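Local coordinates for putative secreted lipase (Streptomyces sp. W007, PDB 5H6B), which probably hydrolyses the ester bonds of triacylglycerols as a secreted, thermostable lipase with an alpha/beta-hydrolase fold, at residues V219-C225 and D239-E245. Residues are numbered along the deposited sequence; the frame is centred on the assembly and turned at random.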
ATOM      1  N   VAL A 219       2.820  -7.846  11.404  1.00 38.95           N
ATOM      2  CA  VAL A 219       2.329  -9.199  11.232  1.00 38.29           C
ATOM      3  C   VAL A 219       3.178  -9.943  10.209  1.00 37.65           C
ATOM      4  O   VAL A 219       3.447  -9.438   9.102  1.00 35.10           O
ATOM      5  CB  VAL A 219       0.873  -9.159  10.738  1.00 41.06           C
ATOM      6  CG1 VAL A 219       0.305 -10.571  10.595  1.00 41.44           C
ATOM      7  CG2 VAL A 219       0.026  -8.316  11.694  1.00 41.81           C
ATOM      8  N   LEU A 220       3.610 -11.133  10.597  1.00 38.31           N
ATOM      9  CA  LEU A 220       4.342 -12.023   9.734  1.00 40.32           C
ATOM     10  C   LEU A 220       3.333 -12.992   9.135  1.00 40.31           C
ATOM     11  O   LEU A 220       2.657 -13.729   9.872  1.00 39.37           O
ATOM     12  CB  LEU A 220       5.406 -12.783  10.520  1.00 42.28           C
ATOM     13  CG  LEU A 220       6.302 -13.713   9.693  1.00 44.84           C
ATOM     14  CD1 LEU A 220       7.071 -12.925   8.641  1.00 42.98           C
ATOM     15  CD2 LEU A 220       7.261 -14.493  10.593  1.00 44.75           C
ATOM     16  N   LEU A 221       3.243 -12.988   7.805  1.00 37.33           N
ATOM     17  CA  LEU A 221       2.294 -13.829   7.069  1.00 38.29           C
ATOM     18  C   LEU A 221       2.364 -15.314   7.446  1.00 37.12           C
ATOM     19  O   LEU A 221       1.339 -16.004   7.504  1.00 36.21           O
ATOM     20  CB  LEU A 221       2.536 -13.694   5.551  1.00 37.35           C
ATOM     21  CG  LEU A 221       1.630 -14.478   4.599  1.00 36.48           C
ATOM     22  CD1 LEU A 221       0.214 -13.927   4.710  1.00 36.60           C
ATOM     23  CD2 LEU A 221       2.172 -14.424   3.166  1.00 37.69           C
ATOM     24  N   GLN A 222       3.573 -15.800   7.686  1.00 37.76           N
ATOM     25  CA  GLN A 222       3.767 -17.196   8.012  1.00 39.41           C
ATOM     26  C   GLN A 222       3.285 -17.528   9.451  1.00 42.18           C
ATOM     27  O   GLN A 222       3.004 -18.687   9.721  1.00 41.74           O
ATOM     28  CB  GLN A 222       5.198 -17.647   7.760  1.00 40.39           C
ATOM     29  CG  GLN A 222       5.581 -17.715   6.269  1.00 42.16           C
ATOM     30  CD  GLN A 222       5.628 -16.355   5.574  1.00 42.50           C
ATOM     31  OE1 GLN A 222       5.169 -16.194   4.447  1.00 46.09           O
ATOM     32  NE2 GLN A 222       6.167 -15.373   6.254  1.00 40.94           N
ATOM     33  N   ASP A 223       3.155 -16.530  10.341  1.00 41.91           N
ATOM     34  CA  ASP A 223       2.478 -16.734  11.645  1.00 44.41           C
ATOM     35  C   ASP A 223       1.003 -17.041  11.464  1.00 45.78           C
ATOM     36  O   ASP A 223       0.430 -17.778  12.257  1.00 48.81           O
ATOM     37  CB  ASP A 223       2.610 -15.511  12.587  1.00 42.89           C
ATOM     38  CG  ASP A 223       4.003 -15.361  13.176  1.00 41.80           C
ATOM     39  OD1 ASP A 223       4.762 -16.336  13.175  1.00 42.30           O
ATOM     40  OD2 ASP A 223       4.354 -14.255  13.634  1.00 45.23           O
ATOM     41  N   LEU A 224       0.406 -16.465  10.422  1.00 45.79           N
ATOM     42  CA  LEU A 224      -0.999 -16.684  10.082  1.00 43.99           C
ATOM     43  C   LEU A 224      -1.186 -18.023   9.361  1.00 42.91           C
ATOM     44  O   LEU A 224      -2.120 -18.759   9.653  1.00 41.53           O
ATOM     45  CB  LEU A 224      -1.507 -15.541   9.197  1.00 44.62           C
ATOM     46  CG  LEU A 224      -1.289 -14.117   9.703  1.00 41.10           C
ATOM     47  CD1 LEU A 224      -1.767 -13.129   8.662  1.00 38.95           C
ATOM     48  CD2 LEU A 224      -2.016 -13.935  11.036  1.00 40.45           C
ATOM     49  N   CYS A 225      -0.320 -18.308   8.394  1.00 41.85           N
ATOM     50  CA  CYS A 225      -0.315 -19.582   7.712  1.00 41.73           C
ATOM     51  C   CYS A 225       1.134 -19.989   7.427  1.00 45.05           C
ATOM     52  O   CYS A 225       1.757 -19.436   6.524  1.00 45.61           O
ATOM     53  CB  CYS A 225      -1.135 -19.526   6.423  1.00 41.92           C
ATOM     54  SG  CYS A 225      -1.239 -21.105   5.540  1.00 44.86           S
ATOM     55  N   ASP A 239      -2.930 -12.929  -2.691  1.00 36.47           N
ATOM     56  CA  ASP A 239      -2.941 -13.682  -1.456  1.00 35.52           C
ATOM     57  C   ASP A 239      -4.163 -13.303  -0.580  1.00 33.42           C
ATOM     58  O   ASP A 239      -4.180 -12.252   0.035  1.00 31.79           O
ATOM     59  CB  ASP A 239      -1.607 -13.442  -0.743  1.00 38.05           C
ATOM     60  CG  ASP A 239      -1.386 -14.393   0.388  1.00 38.71           C
ATOM     61  OD1 ASP A 239      -2.385 -14.700   1.064  1.00 39.41           O
ATOM     62  OD2 ASP A 239      -0.235 -14.835   0.593  1.00 38.70           O
ATOM     63  N   ARG A 240      -5.180 -14.166  -0.555  1.00 34.41           N
ATOM     64  CA  ARG A 240      -6.387 -13.944   0.257  1.00 38.34           C
ATOM     65  C   ARG A 240      -6.140 -14.036   1.770  1.00 38.49           C
ATOM     66  O   ARG A 240      -6.907 -13.475   2.544  1.00 36.67           O
ATOM     67  CB  ARG A 240      -7.492 -14.946  -0.077  1.00 40.62           C
ATOM     68  CG  ARG A 240      -8.302 -14.625  -1.305  1.00 43.96           C
ATOM     69  CD  ARG A 240      -7.575 -15.046  -2.538  1.00 47.57           C
ATOM     70  NE  ARG A 240      -8.413 -14.985  -3.737  1.00 52.90           N
ATOM     71  CZ  ARG A 240      -7.945 -14.985  -4.994  1.00 48.15           C
ATOM     72  NH1 ARG A 240      -6.622 -15.033  -5.262  1.00 42.53           N
ATOM     73  NH2 ARG A 240      -8.819 -14.912  -5.992  1.00 45.84           N
ATOM     74  N   ILE A 241      -5.115 -14.778   2.188  1.00 37.71           N
ATOM     75  CA  ILE A 241      -4.717 -14.800   3.592  1.00 38.60           C
ATOM     76  C   ILE A 241      -4.295 -13.389   3.992  1.00 38.01           C
ATOM     77  O   ILE A 241      -4.845 -12.819   4.943  1.00 36.67           O
ATOM     78  CB  ILE A 241      -3.614 -15.849   3.854  1.00 39.76           C
ATOM     79  CG1 ILE A 241      -4.203 -17.257   3.726  1.00 41.65           C
ATOM     80  CG2 ILE A 241      -3.018 -15.665   5.239  1.00 41.24           C
ATOM     81  CD1 ILE A 241      -3.180 -18.357   3.525  1.00 41.48           C
ATOM     82  N   ALA A 242      -3.364 -12.809   3.229  1.00 34.94           N
ATOM     83  CA  ALA A 242      -2.988 -11.415   3.424  1.00 34.66           C
ATOM     84  C   ALA A 242      -4.204 -10.492   3.367  1.00 36.17           C
ATOM     85  O   ALA A 242      -4.366  -9.634   4.236  1.00 38.22           O
ATOM     86  CB  ALA A 242      -1.941 -10.975   2.425  1.00 35.03           C
ATOM     87  N   PHE A 243      -5.085 -10.688   2.391  1.00 35.06           N
ATOM     88  CA  PHE A 243      -6.243  -9.791   2.262  1.00 36.42           C
ATOM     89  C   PHE A 243      -7.268  -9.922   3.409  1.00 36.20           C
ATOM     90  O   PHE A 243      -7.881  -8.931   3.798  1.00 33.96           O
ATOM     91  CB  PHE A 243      -6.908  -9.937   0.875  1.00 36.70           C
ATOM     92  CG  PHE A 243      -5.985  -9.639  -0.301  1.00 36.08           C
ATOM     93  CD1 PHE A 243      -4.839  -8.833  -0.168  1.00 36.86           C
ATOM     94  CD2 PHE A 243      -6.284 -10.145  -1.569  1.00 36.38           C
ATOM     95  CE1 PHE A 243      -4.014  -8.562  -1.267  1.00 37.87           C
ATOM     96  CE2 PHE A 243      -5.455  -9.872  -2.668  1.00 36.02           C
ATOM     97  CZ  PHE A 243      -4.328  -9.075  -2.516  1.00 35.39           C
ATOM     98  N   HIS A 244      -7.430 -11.124   3.957  1.00 37.45           N
ATOM     99  CA  HIS A 244      -8.242 -11.315   5.161  1.00 39.51           C
ATOM    100  C   HIS A 244      -7.704 -10.490   6.314  1.00 40.00           C
ATOM    101  O   HIS A 244      -8.485  -9.849   7.051  1.00 38.57           O
ATOM    102  CB  HIS A 244      -8.284 -12.780   5.563  1.00 42.25           C
ATOM    103  CG  HIS A 244      -9.325 -13.093   6.586  1.00 48.41           C
ATOM    104  ND1 HIS A 244      -9.055 -13.125   7.941  1.00 47.62           N
ATOM    105  CD2 HIS A 244     -10.641 -13.393   6.451  1.00 49.02           C
ATOM    106  CE1 HIS A 244     -10.165 -13.428   8.593  1.00 49.63           C
ATOM    107  NE2 HIS A 244     -11.139 -13.599   7.714  1.00 49.66           N
ATOM    108  N   GLU A 245      -6.373 -10.505   6.460  1.00 37.63           N
ATOM    109  CA  GLU A 245      -5.706  -9.688   7.473  1.00 37.54           C
ATOM    110  C   GLU A 245      -5.892  -8.194   7.200  1.00 37.16           C
ATOM    111  O   GLU A 245      -6.075  -7.425   8.125  1.00 35.75           O
ATOM    112  CB  GLU A 245      -4.228 -10.065   7.602  1.00 39.25           C
ATOM    113  CG  GLU A 245      -3.558  -9.563   8.869  1.00 41.92           C
ATOM    114  CD  GLU A 245      -4.125 -10.184  10.153  1.00 42.16           C
ATOM    115  OE1 GLU A 245      -4.962 -11.105  10.103  1.00 43.22           O
ATOM    116  OE2 GLU A 245      -3.721  -9.740  11.234  1.00 44.18           O
TER
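Ile241 packs from the first turn of helix 240-250 against the short, weakly bonded helix 221-224 and the cysteine after it, and its two branches divide the work. Ile241 CG2 meets Leu221 CD1 at 3.7 Å, the two side chains crossing at about a right angle, while Ile241 CD1 extends to Cys225 CB, also at 3.7 Å. With CG1 anti to the carbonyl carbon (chi1 -70°), the longer branch is directed toward the cysteine, whose sulfur is tied to Cys260 in a disulfide. A beta-branched residue suits this place because it can touch both neighbours at once; the small Ala242 side chain probably helps Leu221 CD1 come within 4.0 Å of Ala242 N. That amide donates to Asp239 OD1 over 3.0 Å, from well above the carboxylate plane; Asp239 suits the N-cap because its short carboxylate reaches back to a first-turn amide that lacks a helical carbonyl partner. Asp239 OD2 is hydrogen-bonded to the Ser230 hydroxyl and lies 3.5 Å from Leu221 CD2. In this alpha/beta-hydrolase fold, strand 216-220 is an outermost strand of the parallel sheet, and the helix packs beside its C-terminal end. Toward Glu245 the packing is looser, and partly exposed Leu224 marks the more open side. Leu224 CD1 lies across the bent Glu245 chain, 4.0 Å from Glu245 CG. The buried carboxylate is nevertheless well satisfied, by a salt bridge to Arg217 and hydrogen bonds from OE1 to Thr258 and Asn248.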